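Local coordinates for Cyclo(L-leucyl-L-leucyl) synthase (Staphylococcus haemolyticus, PDB 6EZ3), which catalyses the ATP-independent formation of cyclodipeptides such as cyclo(L-Leu-L-Leu) from two aminoacyl-tRNA substrates, at residues A[132-142]-A[200-211]; A[16-26]-A[186-195]. All coordinates share one frame; numbering follows the deposited sequence.

Interaction 1 (A[132-142]-A[200-211])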
loop_
_atom_site.group_PDB
_atom_site.type_symbol
_atom_site.label_atom_id
_atom_site.label_comp_id
_atom_site.label_asym_id
_atom_site.label_seq_id
_atom_site.Cartn_x
_atom_site.Cartn_y
_atom_site.Cartn_z
ATOM N N ASP A 132 -7.177 16.773 -13.363
ATOM C CA ASP A 132 -6.773 15.782 -14.389
ATOM C C ASP A 132 -7.789 14.636 -14.530
ATOM O O ASP A 132 -8.014 13.861 -13.595
ATOM C CB ASP A 132 -5.346 15.238 -14.144
ATOM C CG ASP A 132 -4.669 14.601 -15.349
ATOM O OD1 ASP A 132 -3.451 14.829 -15.534
ATOM O OD2 ASP A 132 -5.353 13.870 -16.105
ATOM N N SER A 133 -8.402 14.555 -15.711
ATOM C CA SER A 133 -9.440 13.585 -16.082
ATOM C C SER A 133 -8.859 12.200 -16.299
ATOM O O SER A 133 -9.509 11.196 -15.984
ATOM C CB SER A 133 -10.159 14.040 -17.356
ATOM O OG SER A 133 -10.205 15.457 -17.487
ATOM N N ASN A 134 -7.640 12.157 -16.873
ATOM C CA ASN A 134 -6.902 10.929 -17.177
ATOM C C ASN A 134 -6.526 10.207 -15.866
ATOM O O ASN A 134 -6.733 8.995 -15.751
ATOM C CB ASN A 134 -5.671 11.250 -18.053
ATOM C CG ASN A 134 -4.760 10.088 -18.368
ATOM O OD1 ASN A 134 -5.192 8.939 -18.530
ATOM N ND2 ASN A 134 -3.466 10.373 -18.490
ATOM N N PHE A 135 -6.029 10.975 -14.872
ATOM C CA PHE A 135 -5.641 10.474 -13.566
ATOM C C PHE A 135 -6.848 9.906 -12.852
ATOM O O PHE A 135 -6.756 8.784 -12.352
ATOM C CB PHE A 135 -4.949 11.564 -12.745
ATOM C CG PHE A 135 -4.659 11.176 -11.314
ATOM C CD1 PHE A 135 -3.665 10.254 -11.013
ATOM C CD2 PHE A 135 -5.350 11.763 -10.266
ATOM C CE1 PHE A 135 -3.403 9.894 -9.690
ATOM C CE2 PHE A 135 -5.082 11.410 -8.948
ATOM C CZ PHE A 135 -4.105 10.484 -8.670
ATOM N N LYS A 136 -8.001 10.637 -12.873
ATOM C CA LYS A 136 -9.257 10.179 -12.278
ATOM C C LYS A 136 -9.614 8.780 -12.801
ATOM O O LYS A 136 -9.852 7.878 -11.996
ATOM C CB LYS A 136 -10.394 11.167 -12.525
ATOM C CG LYS A 136 -11.710 10.760 -11.838
ATOM C CD LYS A 136 -12.601 11.970 -11.532
ATOM C CE LYS A 136 -13.920 11.572 -10.904
ATOM N NZ LYS A 136 -14.743 12.758 -10.520
ATOM N N ASN A 137 -9.547 8.583 -14.133
ATOM C CA ASN A 137 -9.802 7.294 -14.782
ATOM C C ASN A 137 -8.844 6.212 -14.276
ATOM O O ASN A 137 -9.302 5.135 -13.875
ATOM C CB ASN A 137 -9.720 7.431 -16.313
ATOM C CG ASN A 137 -9.656 6.113 -17.078
ATOM O OD1 ASN A 137 -10.627 5.338 -17.142
ATOM N ND2 ASN A 137 -8.497 5.833 -17.672
ATOM N N SER A 138 -7.518 6.519 -14.263
ATOM C CA SER A 138 -6.467 5.612 -13.800
ATOM C C SER A 138 -6.755 5.140 -12.374
ATOM O O SER A 138 -6.634 3.941 -12.091
ATOM C CB SER A 138 -5.091 6.261 -13.919
ATOM O OG SER A 138 -4.482 5.983 -15.173
ATOM N N CYS A 139 -7.225 6.063 -11.508
ATOM C CA CYS A 139 -7.602 5.741 -10.130
ATOM C C CYS A 139 -8.776 4.760 -10.089
ATOM O O CYS A 139 -8.728 3.788 -9.325
ATOM C CB CYS A 139 -7.918 7.005 -9.338
ATOM S SG CYS A 139 -6.485 8.053 -9.019
ATOM N N LEU A 140 -9.825 5.035 -10.898
ATOM C CA LEU A 140 -11.044 4.229 -10.949
ATOM C C LEU A 140 -10.781 2.808 -11.451
ATOM O O LEU A 140 -11.427 1.866 -10.987
ATOM C CB LEU A 140 -12.144 4.942 -11.756
ATOM C CG LEU A 140 -12.490 6.392 -11.332
ATOM C CD1 LEU A 140 -13.052 7.180 -12.491
ATOM C CD2 LEU A 140 -13.436 6.431 -10.167
ATOM N N LYS A 141 -9.786 2.648 -12.350
ATOM C CA LYS A 141 -9.325 1.351 -12.852
ATOM C C LYS A 141 -8.751 0.547 -11.663
ATOM O O LYS A 141 -9.060 -0.637 -11.510
ATOM C CB LYS A 141 -8.229 1.550 -13.901
ATOM C CG LYS A 141 -8.724 2.017 -15.252
ATOM C CD LYS A 141 -7.596 2.012 -16.278
ATOM C CE LYS A 141 -7.742 0.940 -17.324
ATOM N NZ LYS A 141 -6.422 0.500 -17.829
ATOM N N MET A 142 -7.942 1.216 -10.803
ATOM C CA MET A 142 -7.346 0.611 -9.606
ATOM C C MET A 142 -8.450 0.251 -8.599
ATOM O O MET A 142 -8.409 -0.833 -8.022
ATOM C CB MET A 142 -6.268 1.520 -8.951
ATOM C CG MET A 142 -5.159 2.038 -9.886
ATOM S SD MET A 142 -4.091 0.834 -10.758
ATOM C CE MET A 142 -4.818 0.907 -12.488
ATOM N N GLU A 200 -0.180 -0.523 -12.187
ATOM C CA GLU A 200 -0.469 0.156 -13.456
ATOM C C GLU A 200 -0.467 1.674 -13.346
ATOM O O GLU A 200 0.029 2.334 -14.260
ATOM C CB GLU A 200 -1.775 -0.363 -14.078
ATOM C CG GLU A 200 -2.016 0.092 -15.512
ATOM C CD GLU A 200 -3.092 -0.629 -16.306
ATOM O OE1 GLU A 200 -3.172 -0.378 -17.532
ATOM O OE2 GLU A 200 -3.847 -1.438 -15.716
ATOM N N LEU A 201 -1.001 2.225 -12.231
ATOM C CA LEU A 201 -1.038 3.676 -11.997
ATOM C C LEU A 201 0.403 4.189 -11.935
ATOM O O LEU A 201 0.739 5.210 -12.536
ATOM C CB LEU A 201 -1.753 3.983 -10.671
ATOM C CG LEU A 201 -2.593 5.252 -10.576
ATOM C CD1 LEU A 201 -3.386 5.283 -9.280
ATOM C CD2 LEU A 201 -1.782 6.511 -10.701
ATOM N N GLY A 202 1.232 3.431 -11.232
ATOM C CA GLY A 202 2.627 3.742 -11.033
ATOM C C GLY A 202 3.392 3.799 -12.315
ATOM O O GLY A 202 4.257 4.661 -12.451
ATOM N N THR A 203 3.074 2.882 -13.255
ATOM C CA THR A 203 3.725 2.788 -14.568
ATOM C C THR A 203 3.512 4.113 -15.265
ATOM O O THR A 203 4.470 4.732 -15.727
ATOM C CB THR A 203 3.189 1.585 -15.358
ATOM O OG1 THR A 203 3.516 0.376 -14.662
ATOM C CG2 THR A 203 3.717 1.532 -16.778
ATOM N N ASN A 204 2.257 4.588 -15.234
ATOM C CA ASN A 204 1.815 5.843 -15.828
ATOM C C ASN A 204 2.410 7.070 -15.127
ATOM O O ASN A 204 2.722 8.050 -15.802
ATOM C CB ASN A 204 0.292 5.880 -15.896
ATOM C CG ASN A 204 -0.304 4.796 -16.768
ATOM O OD1 ASN A 204 0.152 4.550 -17.897
ATOM N ND2 ASN A 204 -1.361 4.148 -16.281
ATOM N N ILE A 205 2.611 6.998 -13.796
ATOM C CA ILE A 205 3.216 8.078 -13.008
ATOM C C ILE A 205 4.656 8.281 -13.501
ATOM O O ILE A 205 5.068 9.401 -13.798
ATOM C CB ILE A 205 3.137 7.763 -11.478
ATOM C CG1 ILE A 205 1.705 7.982 -10.937
ATOM C CG2 ILE A 205 4.171 8.563 -10.664
ATOM C CD1 ILE A 205 1.391 7.233 -9.654
ATOM N N ILE A 206 5.372 7.170 -13.632
ATOM C CA ILE A 206 6.760 6.999 -14.057
ATOM C C ILE A 206 6.961 7.410 -15.521
ATOM O O ILE A 206 8.050 7.870 -15.856
ATOM C CB ILE A 206 7.159 5.510 -13.717
ATOM C CG1 ILE A 206 7.972 5.466 -12.433
ATOM C CG2 ILE A 206 7.806 4.711 -14.829
ATOM C CD1 ILE A 206 7.278 5.879 -11.173
ATOM N N ASN A 207 5.916 7.282 -16.373
ATOM C CA ASN A 207 5.980 7.683 -17.781
ATOM C C ASN A 207 5.452 9.123 -17.934
ATOM O O ASN A 207 4.930 9.488 -18.989
ATOM C CB ASN A 207 5.199 6.704 -18.683
ATOM C CG ASN A 207 5.645 5.269 -18.657
ATOM O OD1 ASN A 207 6.832 4.938 -18.527
ATOM N ND2 ASN A 207 4.686 4.379 -18.813
ATOM N N ASP A 208 5.588 9.928 -16.860
ATOM C CA ASP A 208 5.184 11.337 -16.696
ATOM C C ASP A 208 3.835 11.645 -17.335
ATOM O O ASP A 208 3.699 12.636 -18.041
ATOM C CB ASP A 208 6.295 12.284 -17.192
ATOM C CG ASP A 208 7.658 11.986 -16.584
ATOM O OD1 ASP A 208 7.878 12.360 -15.404
ATOM O OD2 ASP A 208 8.502 11.359 -17.283
ATOM N N GLN A 209 2.838 10.791 -17.093
ATOM C CA GLN A 209 1.524 10.967 -17.695
ATOM C C GLN A 209 0.607 11.842 -16.859
ATOM O O GLN A 209 -0.469 12.232 -17.328
ATOM C CB GLN A 209 0.889 9.611 -18.050
ATOM C CG GLN A 209 1.449 9.046 -19.356
ATOM C CD GLN A 209 0.640 7.902 -19.890
ATOM O OE1 GLN A 209 -0.596 7.951 -19.959
ATOM N NE2 GLN A 209 1.323 6.865 -20.348
ATOM N N PHE A 210 1.043 12.173 -15.630
ATOM C CA PHE A 210 0.285 13.049 -14.728
ATOM C C PHE A 210 1.157 14.134 -14.105
ATOM O O PHE A 210 2.385 14.114 -14.252
ATOM C CB PHE A 210 -0.447 12.255 -13.632
ATOM C CG PHE A 210 -0.975 10.897 -14.016
ATOM C CD1 PHE A 210 -2.052 10.769 -14.885
ATOM C CD2 PHE A 210 -0.419 9.745 -13.477
ATOM C CE1 PHE A 210 -2.541 9.512 -15.234
ATOM C CE2 PHE A 210 -0.925 8.489 -13.802
ATOM C CZ PHE A 210 -1.988 8.381 -14.673
ATOM N N ASN A 211 0.517 15.068 -13.379
ATOM C CA ASN A 211 1.172 16.192 -12.676
ATOM C C ASN A 211 1.661 15.788 -11.278
ATOM O O ASN A 211 1.843 16.642 -10.414
ATOM C CB ASN A 211 0.230 17.405 -12.603
ATOM C CG ASN A 211 -0.362 17.798 -13.942
ATOM O OD1 ASN A 211 0.361 18.178 -14.876
ATOM N ND2 ASN A 211 -1.690 17.677 -14.076
#

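Interaction 2 (A[16-26]-A[186-195])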
loop_
_atom_site.group_PDB
_atom_site.type_symbol
_atom_site.label_atom_id
_atom_site.label_comp_id
_atom_site.label_asym_id
_atom_site.label_seq_id
_atom_site.Cartn_x
_atom_site.Cartn_y
_atom_site.Cartn_z
ATOM N N ILE A 16 18.042 1.888 -5.537
ATOM C CA ILE A 16 17.604 2.004 -4.146
ATOM C C ILE A 16 17.683 0.616 -3.488
ATOM O O ILE A 16 18.272 0.480 -2.392
ATOM C CB ILE A 16 16.188 2.694 -4.009
ATOM C CG1 ILE A 16 16.265 4.208 -4.387
ATOM C CG2 ILE A 16 15.548 2.501 -2.621
ATOM C CD1 ILE A 16 14.894 4.971 -4.493
ATOM N N TYR A 17 17.128 -0.414 -4.192
ATOM C CA TYR A 17 17.102 -1.803 -3.731
ATOM C C TYR A 17 18.485 -2.256 -3.347
ATOM O O TYR A 17 18.644 -2.734 -2.216
ATOM C CB TYR A 17 16.501 -2.726 -4.790
ATOM C CG TYR A 17 16.425 -4.185 -4.392
ATOM C CD1 TYR A 17 17.334 -5.104 -4.886
ATOM C CD2 TYR A 17 15.406 -4.654 -3.573
ATOM C CE1 TYR A 17 17.253 -6.456 -4.550
ATOM C CE2 TYR A 17 15.320 -6.003 -3.219
ATOM C CZ TYR A 17 16.241 -6.904 -3.720
ATOM O OH TYR A 17 16.169 -8.242 -3.382
ATOM N N GLN A 18 19.494 -2.046 -4.266
ATOM C CA GLN A 18 20.905 -2.377 -4.073
ATOM C C GLN A 18 21.409 -1.915 -2.699
ATOM O O GLN A 18 22.015 -2.725 -1.993
ATOM C CB GLN A 18 21.759 -1.764 -5.190
ATOM C CG GLN A 18 23.245 -2.116 -5.079
ATOM C CD GLN A 18 24.068 -1.662 -6.250
ATOM O OE1 GLN A 18 24.053 -0.483 -6.619
ATOM N NE2 GLN A 18 24.823 -2.584 -6.835
ATOM N N ARG A 19 21.123 -0.642 -2.326
ATOM C CA ARG A 19 21.533 -0.009 -1.079
ATOM C C ARG A 19 20.988 -0.700 0.221
ATOM O O ARG A 19 21.623 -0.594 1.260
ATOM C CB ARG A 19 21.174 1.492 -1.103
ATOM C CG ARG A 19 22.067 2.347 -1.997
ATOM C CD ARG A 19 21.560 3.766 -2.199
ATOM N NE ARG A 19 20.994 3.921 -3.547
ATOM C CZ ARG A 19 20.433 5.035 -4.016
ATOM N NH1 ARG A 19 19.935 5.067 -5.248
ATOM N NH2 ARG A 19 20.368 6.125 -3.261
ATOM N N LYS A 20 19.861 -1.416 0.143
ATOM C CA LYS A 20 19.126 -2.151 1.208
ATOM C C LYS A 20 18.873 -1.332 2.514
ATOM O O LYS A 20 18.868 -1.898 3.621
ATOM C CB LYS A 20 19.744 -3.509 1.506
ATOM C CG LYS A 20 19.794 -4.368 0.258
ATOM C CD LYS A 20 18.853 -5.538 0.254
ATOM C CE LYS A 20 18.379 -5.894 -1.128
ATOM N NZ LYS A 20 19.471 -5.916 -2.142
ATOM N N LYS A 21 18.576 -0.016 2.370
ATOM C CA LYS A 21 18.346 0.815 3.555
ATOM C C LYS A 21 17.032 0.516 4.275
ATOM O O LYS A 21 17.066 0.273 5.476
ATOM C CB LYS A 21 18.468 2.304 3.244
ATOM C CG LYS A 21 19.906 2.785 3.054
ATOM C CD LYS A 21 19.989 4.311 3.091
ATOM C CE LYS A 21 20.931 4.900 2.060
ATOM N NZ LYS A 21 20.542 6.292 1.682
ATOM N N HIS A 22 15.886 0.515 3.565
ATOM C CA HIS A 22 14.573 0.263 4.149
ATOM C C HIS A 22 13.542 -0.217 3.109
ATOM O O HIS A 22 13.566 0.234 1.955
ATOM C CB HIS A 22 14.089 1.541 4.829
ATOM C CG HIS A 22 12.785 1.427 5.575
ATOM N ND1 HIS A 22 11.563 1.726 4.973
ATOM C CD2 HIS A 22 12.555 1.107 6.863
ATOM C CE1 HIS A 22 10.647 1.546 5.907
ATOM N NE2 HIS A 22 11.190 1.185 7.059
ATOM N N VAL A 23 12.611 -1.093 3.539
ATOM C CA VAL A 23 11.506 -1.602 2.724
ATOM C C VAL A 23 10.175 -1.451 3.494
ATOM O O VAL A 23 10.157 -1.531 4.732
ATOM C CB VAL A 23 11.744 -3.064 2.211
ATOM C CG1 VAL A 23 11.789 -4.115 3.339
ATOM C CG2 VAL A 23 10.714 -3.445 1.159
ATOM N N ILE A 24 9.078 -1.207 2.757
ATOM C CA ILE A 24 7.729 -1.138 3.277
ATOM C C ILE A 24 7.081 -2.364 2.726
ATOM O O ILE A 24 7.035 -2.547 1.508
ATOM C CB ILE A 24 6.940 0.155 2.883
ATOM C CG1 ILE A 24 7.615 1.442 3.450
ATOM C CG2 ILE A 24 5.463 0.068 3.364
ATOM C CD1 ILE A 24 7.130 2.700 2.871
ATOM N N LEU A 25 6.621 -3.247 3.610
ATOM C CA LEU A 25 5.899 -4.431 3.155
ATOM C C LEU A 25 4.418 -4.055 3.181
ATOM O O LEU A 25 3.877 -3.715 4.231
ATOM C CB LEU A 25 6.160 -5.682 4.014
ATOM C CG LEU A 25 7.598 -6.046 4.334
ATOM C CD1 LEU A 25 7.634 -7.149 5.336
ATOM C CD2 LEU A 25 8.346 -6.490 3.120
ATOM N N GLY A 26 3.811 -4.018 2.011
ATOM C CA GLY A 26 2.400 -3.734 1.881
ATOM C C GLY A 26 1.625 -5.030 2.017
ATOM O O GLY A 26 1.765 -5.936 1.174
ATOM N N ILE A 186 6.711 8.474 7.296
ATOM C CA ILE A 186 7.218 7.410 8.180
ATOM C C ILE A 186 8.640 7.679 8.676
ATOM O O ILE A 186 9.199 6.859 9.418
ATOM C CB ILE A 186 7.113 6.005 7.520
ATOM C CG1 ILE A 186 8.049 5.877 6.271
ATOM C CG2 ILE A 186 5.629 5.666 7.223
ATOM C CD1 ILE A 186 8.440 4.536 5.975
ATOM N N ASN A 187 9.230 8.803 8.234
ATOM C CA ASN A 187 10.554 9.279 8.612
ATOM C C ASN A 187 11.709 8.329 8.214
ATOM O O ASN A 187 12.435 7.823 9.081
ATOM C CB ASN A 187 10.619 9.657 10.101
ATOM C CG ASN A 187 11.596 10.758 10.317
ATOM O OD1 ASN A 187 12.702 10.519 10.800
ATOM N ND2 ASN A 187 11.258 11.961 9.821
ATOM N N THR A 188 11.892 8.132 6.890
ATOM C CA THR A 188 12.983 7.335 6.316
ATOM C C THR A 188 13.819 8.212 5.383
ATOM O O THR A 188 13.334 9.249 4.918
ATOM C CB THR A 188 12.497 6.049 5.605
ATOM O OG1 THR A 188 11.396 6.332 4.754
ATOM C CG2 THR A 188 12.141 4.945 6.556
ATOM N N GLN A 189 15.087 7.805 5.128
ATOM C CA GLN A 189 16.008 8.508 4.240
ATOM C C GLN A 189 15.594 8.154 2.806
ATOM O O GLN A 189 15.313 9.046 2.011
ATOM C CB GLN A 189 17.436 8.071 4.538
ATOM C CG GLN A 189 18.409 9.187 4.903
ATOM C CD GLN A 189 19.836 8.709 4.695
ATOM O OE1 GLN A 189 20.269 8.456 3.558
ATOM N NE2 GLN A 189 20.593 8.538 5.786
ATOM N N GLU A 190 15.487 6.842 2.508
ATOM C CA GLU A 190 15.020 6.246 1.241
ATOM C C GLU A 190 14.319 4.945 1.619
ATOM O O GLU A 190 14.630 4.375 2.679
ATOM C CB GLU A 190 16.145 6.011 0.231
ATOM C CG GLU A 190 17.317 5.201 0.762
ATOM C CD GLU A 190 18.251 4.633 -0.284
ATOM O OE1 GLU A 190 18.563 3.420 -0.212
ATOM O OE2 GLU A 190 18.629 5.389 -1.205
ATOM N N THR A 191 13.318 4.518 0.806
ATOM C CA THR A 191 12.480 3.343 1.076
ATOM C C THR A 191 11.883 2.804 -0.217
ATOM O O THR A 191 11.857 3.518 -1.216
ATOM C CB THR A 191 11.396 3.716 2.119
ATOM O OG1 THR A 191 10.588 2.587 2.471
ATOM C CG2 THR A 191 10.539 4.875 1.697
ATOM N N LEU A 192 11.448 1.523 -0.216
ATOM C CA LEU A 192 10.781 0.877 -1.361
ATOM C C LEU A 192 9.433 0.370 -0.877
ATOM O O LEU A 192 9.375 -0.241 0.192
ATOM C CB LEU A 192 11.546 -0.368 -1.882
ATOM C CG LEU A 192 12.973 -0.254 -2.427
ATOM C CD1 LEU A 192 13.578 -1.609 -2.566
ATOM C CD2 LEU A 192 13.014 0.449 -3.772
ATOM N N MET A 193 8.371 0.565 -1.659
ATOM C CA MET A 193 7.097 -0.043 -1.350
ATOM C C MET A 193 7.106 -1.423 -2.082
ATOM O O MET A 193 7.222 -1.446 -3.318
ATOM C CB MET A 193 5.982 0.845 -1.839
ATOM C CG MET A 193 4.657 0.182 -1.799
ATOM S SD MET A 193 3.986 0.057 -0.134
ATOM C CE MET A 193 3.807 1.827 0.291
ATOM N N ALA A 194 7.084 -2.569 -1.322
ATOM C CA ALA A 194 7.129 -3.941 -1.859
ATOM C C ALA A 194 5.743 -4.612 -1.874
ATOM O O ALA A 194 5.069 -4.693 -0.845
ATOM C CB ALA A 194 8.105 -4.777 -1.061
ATOM N N TYR A 195 5.324 -5.086 -3.043
ATOM C CA TYR A 195 4.051 -5.762 -3.224
ATOM C C TYR A 195 4.209 -6.993 -4.152
ATOM O O TYR A 195 5.291 -7.185 -4.717
ATOM C CB TYR A 195 3.032 -4.769 -3.764
ATOM C CG TYR A 195 1.591 -5.183 -3.581
ATOM C CD1 TYR A 195 0.771 -5.404 -4.677
ATOM C CD2 TYR A 195 1.025 -5.268 -2.312
ATOM C CE1 TYR A 195 -0.575 -5.735 -4.520
ATOM C CE2 TYR A 195 -0.311 -5.615 -2.137
ATOM C CZ TYR A 195 -1.115 -5.836 -3.247
ATOM O OH TYR A 195 -2.447 -6.175 -3.110
#

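Interaction 1 (A[132-142]-A[200-211])
The pairing of two nearly antiparallel helices, 133-142 and 200-206, at the presumed substrate pocket is built on Leu201, a knob set into a hole formed by Phe135, Ser138, Cys139 and Met142. The helix axes lie 10.0 Å apart at 155°. Leu201 divides its branches: CD1 packs on Met142 CG at 3.7 Å, while CD2 reaches Phe135 CE1 at 3.9 Å. Bends at chi2 and chi3 carry Met142 across the start of helix 200-206, with CE against Glu200 CB and at about a right angle to that side chain. At the solvent side Lys141 NZ forms a long salt bridge to Glu200 OE1 (3.4 Å).

Beyond Leu201 the second helix ends in a Schellman motif with Asp208 at C-prime, and the chain turns back to deliver Phe210. The two phenylalanines make a T-shaped pair, the edge of Phe135 directed at the face of Phe210, with centroids 5.4 Å apart and planes at 69°. Ser138 OG lies at the edge of the Phe210 ring, 3.5 Å from its CZ. Asp132 is the N-cap of helix 133-142, its OD2 accepting from Phe135 N at 3.2 Å. Ile125 and Phe129 of helix 116-131 also pack on Phe135. With Met142 also close to Val172, the arrangement is a near-antiparallel helix pair locked by one knob-into-hole contact, bordering what is probably the substrate pocket, where Glu200 and Leu201 are inferred substrate-binding residues.

Interaction 2 (A[16-26]-A[186-195])
With CG of His22 trans to its backbone N (chi1 -176°) and OG1 of Thr191 likewise trans (chi1 -177°), imidazole and hydroxyl meet at the start of the paired strands. Thr191 OG1 lies in the ring plane at the edge and shares a hydrogen bond of 2.8 Å with His22 ND1. Thr188 CG2 sits over the centre of one face of the same ring in a CH-pi contact, 3.6 Å from the centroid. Because His22 NE2 is bonded to Ser54 OG of the next strand, both ring nitrogens are held and the rotation of the imidazole is fixed.

From here strands 22-26 and 191-195 run in parallel as central neighbours of a mixed sheet, part of the Rossmann-like core expected of a HUP-clan protein. Ile24 grips the partner strand twice, its N donating to Leu192 O and its O accepting from Ala194 N, each at 2.8 Å. Gly26 N then bonds to Ala194 O, next to Tyr195, an inferred substrate-binding residue whose OH is hydrogen-bonded to Ser28, the likely nucleophile. On one face of the sheet Val23 CG2 touches Ala194 CB, and Leu192 reaches up to helix 11-19, its CD2 3.5 Å from Ile16 CG2 and its CD1 at the edge of the Tyr17 ring. The other face carries Ile24 CG2 against Met193 SD.

Ahead of the strands, Glu190 is the hub of a charged cluster. Arg19 NH2 lies 2.8 Å from Glu190 OE2, which sits over a face of the guanidinium, and Lys21 NZ makes a longer salt bridge to the same oxygen. Lys21 NZ also donates to Gln189 OE1 at 2.9 Å, approaching from above the amide carbonyl plane.

Starting at the N terminus, the chain passes through helix 11-19 and strand 22-26, then lays down strands 52-57 and 106-108 with their helices before reaching helix 133-149. Strand 191-195 returns to lie beside strand 22-26, closing the long loop of interaction 2. A few residues later helix 200-206 meets helix 133-149 and closes interaction 1. The segments alternate along the sequence, so the two closures cross rather than nest. Their centres are 22 Å apart and their nearest atoms about 9 Å, without touching. Through residues 191-206 the central sheet near the probable nucleophile is thus linked to the helical wall of the presumed substrate pocket.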